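Local structure of uncharacterized protein (Parabacteroides merdae, 4MXN) at residues Lys109-Gly114 and Ile151-Cys156; Val159-Val164 and Val182-Val187; Val164-Ala169 and Val187-Gly192; Val207-Cys212 and Leu230-Cys235. The protein is of unknown function but is probably a glycoside hydrolase of family 28, a family whose members typically cleave polygalacturonan chains of pectin. One frame throughout, in Å; residues are numbered along the deposited sequence. Where two conformers were deposited one is given.

Contact 1 of 4, residues Lys109-Gly114 and Ile151-Cys156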
loop_
_atom_site.group_PDB
_atom_site.type_symbol
_atom_site.label_atom_id
_atom_site.label_comp_id
_atom_site.label_asym_id
_atom_site.label_seq_id
_atom_site.Cartn_x
_atom_site.Cartn_y
_atom_site.Cartn_z
ATOM N N LYS A 109 6.668 4.881 13.392
ATOM C CA LYS A 109 7.767 3.933 13.597
ATOM C C LYS A 109 7.222 2.544 13.951
ATOM O O LYS A 109 6.109 2.424 14.466
ATOM C CB LYS A 109 8.796 4.436 14.652
ATOM C CG LYS A 109 8.249 4.920 16.005
ATOM C CD LYS A 109 7.605 3.778 16.840
ATOM C CE LYS A 109 8.139 3.618 18.222
ATOM N NZ LYS A 109 8.211 2.191 18.654
ATOM N N ASN A 110 8.038 1.499 13.718
ATOM C CA ASN A 110 7.701 0.115 14.043
ATOM C C ASN A 110 6.326 -0.247 13.444
ATOM O O ASN A 110 5.389 -0.607 14.154
ATOM C CB ASN A 110 7.745 -0.098 15.569
ATOM C CG ASN A 110 7.545 -1.517 16.007
ATOM O OD1 ASN A 110 7.875 -2.460 15.295
ATOM N ND2 ASN A 110 6.929 -1.684 17.161
ATOM N N ILE A 111 6.211 -0.133 12.125
ATOM C CA ILE A 111 4.938 -0.417 11.442
ATOM C C ILE A 111 5.126 -1.551 10.449
ATOM O O ILE A 111 6.227 -1.801 9.964
ATOM C CB ILE A 111 4.354 0.853 10.766
ATOM C CG1 ILE A 111 5.395 1.527 9.827
ATOM C CG2 ILE A 111 3.829 1.845 11.810
ATOM C CD1 ILE A 111 4.834 2.456 8.839
ATOM N N GLY A 112 4.036 -2.209 10.116
ATOM C CA GLY A 112 4.118 -3.312 9.183
ATOM C C GLY A 112 2.850 -3.652 8.446
ATOM O O GLY A 112 1.751 -3.271 8.850
ATOM N N ILE A 113 3.036 -4.351 7.323
ATOM C CA ILE A 113 1.999 -4.926 6.466
ATOM C C ILE A 113 2.472 -6.331 6.138
ATOM O O ILE A 113 3.593 -6.501 5.663
ATOM C CB ILE A 113 1.681 -4.099 5.186
ATOM C CG1 ILE A 113 1.183 -2.669 5.528
ATOM C CG2 ILE A 113 0.640 -4.841 4.305
ATOM C CD1 ILE A 113 1.241 -1.728 4.381
ATOM N N GLY A 114 1.632 -7.315 6.406
ATOM C CA GLY A 114 1.949 -8.712 6.156
ATOM C C GLY A 114 0.738 -9.540 5.793
ATOM O O GLY A 114 -0.369 -9.003 5.658
ATOM N N ILE A 151 0.568 1.194 -1.334
ATOM C CA ILE A 151 1.316 1.471 -0.102
ATOM C C ILE A 151 2.188 2.708 -0.300
ATOM O O ILE A 151 2.863 2.833 -1.326
ATOM C CB ILE A 151 2.186 0.228 0.280
ATOM C CG1 ILE A 151 1.336 -0.951 0.779
ATOM C CG2 ILE A 151 3.326 0.571 1.238
ATOM C CD1 ILE A 151 2.163 -2.337 0.740
ATOM N N CYS A 152 2.182 3.619 0.682
ATOM C CA CYS A 152 3.032 4.807 0.652
ATOM C C CYS A 152 3.529 5.122 2.065
ATOM O O CYS A 152 2.711 5.387 2.950
ATOM C CB CYS A 152 2.312 6.006 0.037
ATOM S SG CYS A 152 3.341 7.493 -0.113
HETATM N N MSE A 153 4.859 5.110 2.262
HETATM C CA MSE A 153 5.469 5.445 3.559
HETATM C C MSE A 153 6.372 6.647 3.414
HETATM O O MSE A 153 7.250 6.662 2.550
HETATM C CB MSE A 153 6.269 4.275 4.148
HETATM C CG MSE A 153 5.444 3.346 4.989
HETATM SE SE MSE A 153 4.880 1.821 3.936
HETATM C CE MSE A 153 3.569 1.108 5.196
ATOM N N GLU A 154 6.173 7.655 4.260
ATOM C CA GLU A 154 7.016 8.850 4.215
ATOM C C GLU A 154 7.525 9.201 5.610
ATOM O O GLU A 154 6.725 9.391 6.528
ATOM C CB GLU A 154 6.296 10.046 3.581
ATOM C CG GLU A 154 7.257 11.178 3.222
ATOM C CD GLU A 154 6.612 12.446 2.700
ATOM O OE1 GLU A 154 5.548 12.363 2.044
ATOM O OE2 GLU A 154 7.191 13.532 2.929
ATOM N N GLY A 155 8.839 9.321 5.737
ATOM C CA GLY A 155 9.504 9.689 6.988
ATOM C C GLY A 155 9.351 8.662 8.094
ATOM O O GLY A 155 9.434 9.007 9.271
ATOM N N CYS A 156 9.123 7.402 7.727
ATOM C CA CYS A 156 8.908 6.321 8.675
ATOM C C CYS A 156 10.212 5.609 9.035
ATOM O O CYS A 156 11.171 5.638 8.269
ATOM C CB CYS A 156 7.872 5.346 8.127
ATOM S SG CYS A 156 6.214 6.063 7.954
#
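Ile151 meets Ile113 across the interior of a parallel beta-helix, the fold of glycoside hydrolase family 28, and this pair begins a compact example of how two walls of such a coil close on each other. Strands 151-154 and 111-114 lie in different sheets; the axes of the short strand segments approach to 10.5 Å and run nearly antiparallel, at 165°, so that side chains alone bridge the gap. The two isoleucines reach toward each other tip to tip, and CD1 of Ile113 comes within 3.7 Å of CG1 of Ile151. Cys152, next along the strand, faces the other way and spends its sulfur on a disulfide with Cys99. The selenomethionine at Met153 points inward again. In one of its two modelled conformers the chain bends at chi2 (97°) and CE lies 3.8 Å from CD1 of Ile113, a contact that is therefore tentative. Strand 159-162 contributes Ile161 to the same apolar interior, where it touches Ile113, Ile151 and Met153. Past Glu154 the chain turns at Gly155, whose positive phi suits a residue without a side chain, and Cys156 brings its thiol back to the interior. Ile111 answers by setting CG1 between its backbone N and carbonyl carbon (chi1 53°), which sends CD1 inward to lie 4.0 Å from SG of Cys156.

Contact 2 of 4, residues Val159-Val164 and Val182-Val187; sequences VKIEQV and VTVDKV
Val182 overlaps Val159 from the next coil, the two valines lying side by side. Both set CG1 anti to the backbone N (chi1 176°), leaving CG2 anti to the carbonyl carbon, and CG2 of Val182 rests 3.9 Å from CB of Val159. Such stacking of like on like is the signature of a parallel beta-helix, in which successive coils repeat in register. Beneath it runs a regular parallel ladder: Thr183 N binds Val159 O, Ile161 N binds Thr183 O, Asp185 N binds Ile161 O, and Gln163 N closes the series on Asp185 O. Farther along the buried face, CG2 of Ile161 meets CG2 of Val187 at 3.9 Å, while the other methyl of Val187, CG1, lies 3.5 Å from the carbonyl O of Val164.

The opposite face is polar. Thr183 holds OG1 between its own backbone N and carbonyl carbon (chi1 64°), which tips the hydroxyl toward the adjacent strand, 3.8 Å from CG of Lys160. That hydroxyl donates to a water at 2.8 Å from OG1, and the same water donates to Ile161 O and, at 2.7 Å, to Asp185 OD1. A second water links Val159 O to Thr183 OG1, the latter bond being weak. Gln163 turns its OE1 to the backbone N of Gly115. The chemistry is thus divided by face: valine and isoleucine exclude solvent inside, whereas outside ordered water gives carbonyls already used in the ladder a second donor.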
loop_
_atom_site.group_PDB
_atom_site.type_symbol
_atom_site.label_atom_id
_atom_site.label_comp_id
_atom_site.label_asym_id
_atom_site.label_seq_id
_atom_site.Cartn_x
_atom_site.Cartn_y
_atom_site.Cartn_z
ATOM N N VAL A 159 10.197 -0.266 9.149
ATOM C CA VAL A 159 9.025 -0.637 8.349
ATOM C C VAL A 159 9.200 -2.071 7.852
ATOM O O VAL A 159 10.203 -2.372 7.208
ATOM C CB VAL A 159 8.844 0.356 7.171
ATOM C CG1 VAL A 159 7.682 -0.060 6.264
ATOM C CG2 VAL A 159 8.668 1.787 7.675
ATOM N N LYS A 160 8.208 -2.936 8.113
ATOM C CA LYS A 160 8.285 -4.329 7.705
ATOM C C LYS A 160 7.114 -4.678 6.782
ATOM O O LYS A 160 5.975 -4.777 7.218
ATOM C CB LYS A 160 8.321 -5.243 8.940
ATOM C CG LYS A 160 8.535 -6.726 8.627
ATOM C CD LYS A 160 8.432 -7.559 9.894
ATOM C CE LYS A 160 8.285 -9.021 9.580
ATOM N NZ LYS A 160 8.190 -9.844 10.816
ATOM N N ILE A 161 7.415 -4.867 5.497
ATOM C CA ILE A 161 6.419 -5.246 4.489
ATOM C C ILE A 161 6.745 -6.661 4.061
ATOM O O ILE A 161 7.889 -6.925 3.703
ATOM C CB ILE A 161 6.372 -4.269 3.263
ATOM C CG1 ILE A 161 6.307 -2.767 3.664
ATOM C CG2 ILE A 161 5.249 -4.658 2.249
ATOM C CD1 ILE A 161 5.061 -2.280 4.434
ATOM N N GLU A 162 5.765 -7.577 4.098
ATOM C CA GLU A 162 6.021 -8.953 3.662
ATOM C C GLU A 162 4.779 -9.668 3.137
ATOM O O GLU A 162 3.651 -9.297 3.476
ATOM C CB GLU A 162 6.640 -9.789 4.811
ATOM C CG GLU A 162 5.763 -9.968 6.049
ATOM C CD GLU A 162 6.276 -10.961 7.077
ATOM O OE1 GLU A 162 7.386 -11.518 6.895
ATOM O OE2 GLU A 162 5.556 -11.182 8.075
ATOM N N GLN A 163 5.013 -10.701 2.301
ATOM C CA GLN A 163 4.100 -11.740 1.791
ATOM C C GLN A 163 2.931 -11.274 0.936
ATOM O O GLN A 163 2.410 -12.082 0.160
ATOM C CB GLN A 163 3.483 -12.533 2.967
ATOM C CG GLN A 163 4.468 -13.131 3.971
ATOM C CD GLN A 163 3.706 -13.634 5.170
ATOM O OE1 GLN A 163 3.136 -12.852 5.954
ATOM N NE2 GLN A 163 3.653 -14.951 5.323
ATOM N N VAL A 164 2.445 -10.038 1.143
ATOM C CA VAL A 164 1.244 -9.537 0.456
ATOM C C VAL A 164 1.383 -9.517 -1.082
ATOM O O VAL A 164 2.481 -9.410 -1.617
ATOM C CB VAL A 164 0.789 -8.134 0.966
ATOM C CG1 VAL A 164 0.254 -8.207 2.390
ATOM C CG2 VAL A 164 1.908 -7.086 0.852
ATOM N N VAL A 182 13.847 -0.093 6.227
ATOM C CA VAL A 182 12.683 -0.680 5.558
ATOM C C VAL A 182 13.072 -2.069 5.069
ATOM O O VAL A 182 14.169 -2.239 4.534
ATOM C CB VAL A 182 12.176 0.210 4.384
ATOM C CG1 VAL A 182 11.012 -0.449 3.627
ATOM C CG2 VAL A 182 11.786 1.600 4.872
ATOM N N THR A 183 12.182 -3.063 5.266
ATOM C CA THR A 183 12.374 -4.416 4.728
ATOM C C THR A 183 11.127 -4.760 3.935
ATOM O O THR A 183 10.023 -4.473 4.384
ATOM C CB THR A 183 12.693 -5.470 5.811
ATOM O OG1 THR A 183 11.593 -5.599 6.703
ATOM C CG2 THR A 183 14.019 -5.198 6.569
ATOM N N VAL A 184 11.304 -5.310 2.728
ATOM C CA VAL A 184 10.208 -5.751 1.832
ATOM C C VAL A 184 10.549 -7.181 1.437
ATOM O O VAL A 184 11.508 -7.397 0.696
ATOM C CB VAL A 184 9.999 -4.813 0.608
ATOM C CG1 VAL A 184 8.758 -5.211 -0.175
ATOM C CG2 VAL A 184 9.915 -3.343 1.029
ATOM N N ASP A 185 9.822 -8.157 1.985
ATOM C CA ASP A 185 10.138 -9.571 1.803
ATOM C C ASP A 185 9.001 -10.395 1.215
ATOM O O ASP A 185 7.897 -10.337 1.732
ATOM C CB ASP A 185 10.526 -10.180 3.168
ATOM C CG ASP A 185 11.918 -9.828 3.637
ATOM O OD1 ASP A 185 12.078 -8.771 4.265
ATOM O OD2 ASP A 185 12.848 -10.619 3.375
ATOM N N LYS A 186 9.278 -11.212 0.176
ATOM C CA LYS A 186 8.300 -12.145 -0.445
ATOM C C LYS A 186 7.007 -11.418 -0.941
ATOM O O LYS A 186 5.911 -11.984 -0.914
ATOM C CB LYS A 186 7.941 -13.294 0.543
ATOM C CG LYS A 186 9.166 -14.043 1.091
ATOM C CD LYS A 186 8.842 -14.835 2.362
ATOM C CE LYS A 186 10.088 -15.351 3.044
ATOM N NZ LYS A 186 10.713 -14.316 3.906
ATOM N N VAL A 187 7.156 -10.175 -1.406
ATOM C CA VAL A 187 5.999 -9.411 -1.890
ATOM C C VAL A 187 5.818 -9.696 -3.387
ATOM O O VAL A 187 6.789 -9.873 -4.106
ATOM C CB VAL A 187 6.105 -7.884 -1.574
ATOM C CG1 VAL A 187 4.976 -7.077 -2.236
ATOM C CG2 VAL A 187 6.101 -7.633 -0.066
HETATM O O HOH W 1 12.432 -3.195 8.806
HETATM O O HOH W 2 9.978 -7.561 5.454
#

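Contact 3 of 4, residues Val164-Ala169 and Val187-Gly192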
loop_
_atom_site.group_PDB
_atom_site.type_symbol
_atom_site.label_atom_id
_atom_site.label_comp_id
_atom_site.label_asym_id
_atom_site.label_seq_id
_atom_site.Cartn_x
_atom_site.Cartn_y
_atom_site.Cartn_z
ATOM N N VAL A 164 2.445 -10.038 1.143
ATOM C CA VAL A 164 1.244 -9.537 0.456
ATOM C C VAL A 164 1.383 -9.517 -1.082
ATOM O O VAL A 164 2.481 -9.410 -1.617
ATOM C CB VAL A 164 0.789 -8.134 0.966
ATOM C CG1 VAL A 164 0.254 -8.207 2.390
ATOM C CG2 VAL A 164 1.908 -7.086 0.852
ATOM N N THR A 165 0.248 -9.636 -1.763
ATOM C CA THR A 165 0.153 -9.487 -3.207
ATOM C C THR A 165 -0.420 -8.091 -3.421
ATOM O O THR A 165 -1.490 -7.778 -2.904
ATOM C CB THR A 165 -0.653 -10.630 -3.859
ATOM O OG1 THR A 165 0.130 -11.840 -3.808
ATOM C CG2 THR A 165 -1.009 -10.325 -5.314
ATOM N N LEU A 166 0.324 -7.243 -4.139
ATOM C CA LEU A 166 -0.075 -5.868 -4.456
ATOM C C LEU A 166 -0.573 -5.912 -5.878
ATOM O O LEU A 166 0.197 -6.196 -6.800
ATOM C CB LEU A 166 1.129 -4.909 -4.257
ATOM C CG LEU A 166 1.673 -4.864 -2.818
ATOM C CD1 LEU A 166 2.865 -3.957 -2.711
ATOM C CD2 LEU A 166 0.576 -4.445 -1.832
ATOM N N GLN A 167 -1.873 -5.738 -6.051
ATOM C CA GLN A 167 -2.471 -5.935 -7.359
ATOM C C GLN A 167 -3.179 -4.719 -7.916
ATOM O O GLN A 167 -4.033 -4.114 -7.257
ATOM C CB GLN A 167 -3.463 -7.099 -7.254
ATOM C CG GLN A 167 -4.261 -7.436 -8.513
ATOM C CD GLN A 167 -5.098 -8.665 -8.277
ATOM O OE1 GLN A 167 -4.592 -9.781 -8.173
ATOM N NE2 GLN A 167 -6.383 -8.475 -8.112
ATOM N N ASP A 168 -2.895 -4.447 -9.201
ATOM C CA ASP A 168 -3.605 -3.475 -10.040
ATOM C C ASP A 168 -3.688 -2.097 -9.388
ATOM O O ASP A 168 -4.750 -1.488 -9.305
ATOM C CB ASP A 168 -5.012 -4.029 -10.366
ATOM C CG ASP A 168 -5.799 -3.226 -11.370
ATOM O OD1 ASP A 168 -5.190 -2.760 -12.364
ATOM O OD2 ASP A 168 -7.030 -3.072 -11.171
ATOM N N ALA A 169 -2.534 -1.603 -8.969
ATOM C CA ALA A 169 -2.363 -0.305 -8.358
ATOM C C ALA A 169 -2.923 0.799 -9.269
ATOM O O ALA A 169 -2.679 0.767 -10.477
ATOM C CB ALA A 169 -0.879 -0.063 -8.098
ATOM N N VAL A 187 7.156 -10.175 -1.406
ATOM C CA VAL A 187 5.999 -9.411 -1.890
ATOM C C VAL A 187 5.818 -9.696 -3.387
ATOM O O VAL A 187 6.789 -9.873 -4.106
ATOM C CB VAL A 187 6.105 -7.884 -1.574
ATOM C CG1 VAL A 187 4.976 -7.077 -2.236
ATOM C CG2 VAL A 187 6.101 -7.633 -0.066
ATOM N N VAL A 188 4.578 -9.796 -3.835
ATOM C CA VAL A 188 4.277 -10.036 -5.240
ATOM C C VAL A 188 3.565 -8.784 -5.760
ATOM O O VAL A 188 2.592 -8.343 -5.142
ATOM C CB VAL A 188 3.438 -11.327 -5.460
ATOM C CG1 VAL A 188 2.953 -11.448 -6.916
ATOM C CG2 VAL A 188 4.211 -12.587 -5.021
ATOM N N VAL A 189 4.071 -8.186 -6.864
ATOM C CA VAL A 189 3.385 -7.043 -7.480
ATOM C C VAL A 189 2.785 -7.534 -8.801
ATOM O O VAL A 189 3.528 -7.976 -9.683
ATOM C CB VAL A 189 4.244 -5.760 -7.669
ATOM C CG1 VAL A 189 3.427 -4.652 -8.327
ATOM C CG2 VAL A 189 4.826 -5.270 -6.341
ATOM N N ASN A 190 1.435 -7.515 -8.899
ATOM C CA ASN A 190 0.702 -7.907 -10.108
ATOM C C ASN A 190 0.209 -6.633 -10.758
ATOM O O ASN A 190 -0.528 -5.885 -10.132
ATOM C CB ASN A 190 -0.436 -8.888 -9.808
ATOM C CG ASN A 190 0.035 -10.271 -9.436
ATOM O OD1 ASN A 190 1.039 -10.771 -9.941
ATOM N ND2 ASN A 190 -0.731 -10.962 -8.617
ATOM N N ALA A 191 0.726 -6.327 -11.953
ATOM C CA ALA A 191 0.426 -5.083 -12.671
ATOM C C ALA A 191 -1.069 -4.840 -12.835
ATOM O O ALA A 191 -1.496 -3.698 -12.702
ATOM C CB ALA A 191 1.092 -5.086 -14.041
ATOM N N GLY A 192 -1.834 -5.901 -13.102
ATOM C CA GLY A 192 -3.260 -5.802 -13.391
ATOM C C GLY A 192 -3.396 -5.022 -14.679
ATOM O O GLY A 192 -2.781 -5.382 -15.681
HETATM O O HOH W 3 0.071 -3.330 -8.789
#
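Leu166 packs obliquely against Val187, its CD1 3.8 Å from CG1 of Val187, on the inner face of two stacked coils. On the outer face Thr165 lies alongside Val188, with OG1 of Thr165 3.7 Å from CB of Val188. Thr165 sets CG2 anti to its backbone N and OG1 beside it (chi1 -71°), which turns the methyl CG2 to within 3.4 Å of ND2 of Asn190. OE1 of Gln167 stays 4.1 Å from ND2 of Asn190, too distant to bond, with the amide planes 30° apart. Four backbone bonds hold the strands in parallel register, the shortest running from Leu166 N to Val188 O (2.7 Å). At the far end Asn190 O receives both Asp168 N and a water, which in turn accepts Ala169 N. OD1 of Asp168 lies 3.7 Å from CA of Gly192, where a beta carbon would collide with that of the aspartate.

A second shell fixes the corner: Ser123 OG and the backbone N of Ala193 hold OD1 of Asp168, and Asn215 OD1 takes Ala191 N. Outward from this pair, strand 118-120 flanks 165-167 and strand 213-214 flanks 182-190, while strand 174-177 lies across the interior, its Glu174 touching both Leu166 and Val189.

Contact 4 of 4, residues Val207-Cys212 and Leu230-Cys235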
loop_
_atom_site.group_PDB
_atom_site.type_symbol
_atom_site.label_atom_id
_atom_site.label_comp_id
_atom_site.label_asym_id
_atom_site.label_seq_id
_atom_site.Cartn_x
_atom_site.Cartn_y
_atom_site.Cartn_z
ATOM N N VAL A 207 17.243 0.023 2.984
ATOM C CA VAL A 207 16.089 -0.629 2.357
ATOM C C VAL A 207 16.570 -1.980 1.889
ATOM O O VAL A 207 17.450 -2.058 1.021
ATOM C CB VAL A 207 15.384 0.189 1.235
ATOM C CG1 VAL A 207 14.189 -0.578 0.658
ATOM C CG2 VAL A 207 14.938 1.564 1.745
ATOM N N LYS A 208 16.022 -3.049 2.495
ATOM C CA LYS A 208 16.399 -4.402 2.121
ATOM C C LYS A 208 15.207 -5.074 1.484
ATOM O O LYS A 208 14.214 -5.344 2.167
ATOM C CB LYS A 208 16.939 -5.212 3.319
ATOM C CG LYS A 208 18.256 -4.718 3.891
ATOM C CD LYS A 208 18.859 -5.800 4.783
ATOM C CE LYS A 208 20.144 -5.386 5.438
ATOM N NZ LYS A 208 20.902 -6.570 5.938
HETATM N N MSE A 209 15.309 -5.351 0.179
HETATM C CA MSE A 209 14.240 -6.005 -0.575
HETATM C C MSE A 209 14.703 -7.406 -0.966
HETATM O O MSE A 209 15.741 -7.539 -1.622
HETATM C CB MSE A 209 13.845 -5.168 -1.803
HETATM C CG MSE A 209 12.486 -5.544 -2.351
HETATM SE SE MSE A 209 11.699 -4.259 -3.578
HETATM C CE MSE A 209 11.377 -2.780 -2.363
ATOM N N THR A 210 13.956 -8.450 -0.523
ATOM C CA THR A 210 14.317 -9.851 -0.756
ATOM C C THR A 210 13.137 -10.687 -1.250
ATOM O O THR A 210 12.029 -10.570 -0.723
ATOM C CB THR A 210 14.867 -10.434 0.562
ATOM O OG1 THR A 210 15.817 -9.519 1.100
ATOM C CG2 THR A 210 15.531 -11.813 0.395
ATOM N N ASP A 211 13.392 -11.548 -2.255
ATOM C CA ASP A 211 12.421 -12.503 -2.823
ATOM C C ASP A 211 11.146 -11.813 -3.309
ATOM O O ASP A 211 10.031 -12.312 -3.111
ATOM C CB ASP A 211 12.068 -13.609 -1.798
ATOM C CG ASP A 211 13.264 -14.430 -1.377
ATOM O OD1 ASP A 211 14.089 -14.754 -2.243
ATOM O OD2 ASP A 211 13.404 -14.687 -0.175
ATOM N N CYS A 212 11.307 -10.673 -3.958
ATOM C CA CYS A 212 10.143 -9.967 -4.482
ATOM C C CYS A 212 9.952 -10.283 -5.951
ATOM O O CYS A 212 10.929 -10.432 -6.690
ATOM C CB CYS A 212 10.264 -8.473 -4.213
ATOM S SG CYS A 212 10.183 -8.076 -2.451
ATOM N N LEU A 230 20.877 0.329 0.089
ATOM C CA LEU A 230 19.845 -0.411 -0.635
ATOM C C LEU A 230 20.382 -1.792 -0.979
ATOM O O LEU A 230 21.471 -1.888 -1.560
ATOM C CB LEU A 230 19.405 0.312 -1.926
ATOM C CG LEU A 230 18.917 1.753 -1.851
ATOM C CD1 LEU A 230 18.533 2.237 -3.220
ATOM C CD2 LEU A 230 17.705 1.907 -0.941
ATOM N N ILE A 231 19.669 -2.857 -0.577
ATOM C CA ILE A 231 20.095 -4.231 -0.857
ATOM C C ILE A 231 18.925 -4.996 -1.467
ATOM O O ILE A 231 17.904 -5.217 -0.805
ATOM C CB ILE A 231 20.687 -4.980 0.381
ATOM C CG1 ILE A 231 21.879 -4.205 1.018
ATOM C CG2 ILE A 231 21.094 -6.425 0.002
ATOM C CD1 ILE A 231 22.328 -4.674 2.401
ATOM N N PHE A 232 19.091 -5.413 -2.717
ATOM C CA PHE A 232 18.105 -6.193 -3.464
ATOM C C PHE A 232 18.639 -7.607 -3.628
ATOM O O PHE A 232 19.714 -7.784 -4.209
ATOM C CB PHE A 232 17.815 -5.546 -4.833
ATOM C CG PHE A 232 17.200 -4.170 -4.770
ATOM C CD1 PHE A 232 17.998 -3.032 -4.654
ATOM C CD2 PHE A 232 15.829 -4.004 -4.886
ATOM C CE1 PHE A 232 17.424 -1.756 -4.608
ATOM C CE2 PHE A 232 15.256 -2.729 -4.847
ATOM C CZ PHE A 232 16.057 -1.616 -4.691
ATOM N N THR A 233 17.920 -8.607 -3.075
ATOM C CA THR A 233 18.319 -10.019 -3.163
ATOM C C THR A 233 17.193 -10.793 -3.806
ATOM O O THR A 233 16.087 -10.795 -3.268
ATOM C CB THR A 233 18.655 -10.588 -1.771
ATOM O OG1 THR A 233 19.633 -9.768 -1.143
ATOM C CG2 THR A 233 19.108 -12.052 -1.811
ATOM N N ASN A 234 17.478 -11.471 -4.930
ATOM C CA ASN A 234 16.510 -12.294 -5.660
ATOM C C ASN A 234 15.161 -11.531 -5.907
ATOM O O ASN A 234 14.074 -12.041 -5.605
ATOM C CB ASN A 234 16.289 -13.650 -4.918
ATOM C CG ASN A 234 15.435 -14.636 -5.678
ATOM O OD1 ASN A 234 15.507 -14.746 -6.913
ATOM N ND2 ASN A 234 14.530 -15.299 -4.968
ATOM N N CYS A 235 15.254 -10.297 -6.428
ATOM C CA CYS A 235 14.082 -9.503 -6.822
ATOM C C CYS A 235 14.060 -9.535 -8.329
ATOM O O CYS A 235 15.028 -9.099 -8.954
ATOM C CB CYS A 235 14.155 -8.087 -6.262
ATOM S SG CYS A 235 14.080 -8.011 -4.459
HETATM O O HOH W 4 18.067 -8.305 0.437
#
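At the turn that ends each strand, Asp211 swings CG opposite its carbonyl carbon (chi1 -61°) and Asn234 places CG opposite its backbone N (chi1 -173°), and these two choices bring carboxylate and amide together. Asn234 ND2 donates almost straight to Asp211 OD1 at 2.8 Å, and OD1 accepts through its anti lone pair, the one facing away from the other carboxylate oxygen; it lies close to the amide plane, while the two flat groups stand 76° apart. Were the aspartate replaced by an alanine, the Asn234 amide would probably lose this acceptor and be free to turn at the protein surface.

The strands themselves show the general rule of a parallel beta-helix, each residue lying over its counterpart one coil earlier. Inside, CD2 of Leu230 packs 3.6 Å from CB of Val207. In one of two modelled conformers of the selenomethionine Met209, its side chain also packs on Cys235 and the Phe232 ring. Outside, CE of Lys208 runs beside CD1 of Ile231 at 3.8 Å, and a water joins the hydroxyls of Thr210 and Thr233, donating to OG1 of Thr210 at 2.6 Å. Four backbone hydrogen bonds, from Ile231 N to Val207 O at one end and from Asp211 N to Thr233 O at the other, join the strands. Strand 182-190 flanks strand 205-210, packing Val182 and Val184 on Val207 and Met209, while Val243 and Ser244, at the end of the modelled chain, touch Cys235 and Phe232.

From the N terminus, contact 1 comes first, closing a loop of 36 residues that contains helices 123-136 and 143-146 and joining two facing walls of the coil. Contact 2 opens only after it has closed, with 17 residues between its segments. Contact 3 does not nest inside contact 2 but crosses it: their segments alternate and share Val164 and Val187, so one coil of the beta-helix is tied to the next on two successive faces. Contact 4 follows in series, again with 17 intervening residues. Backbone bonds continue the sheet from 111-114 to 159-162, between contacts 1 and 2, and from 182-190 to 205-210, between contacts 2 and 4.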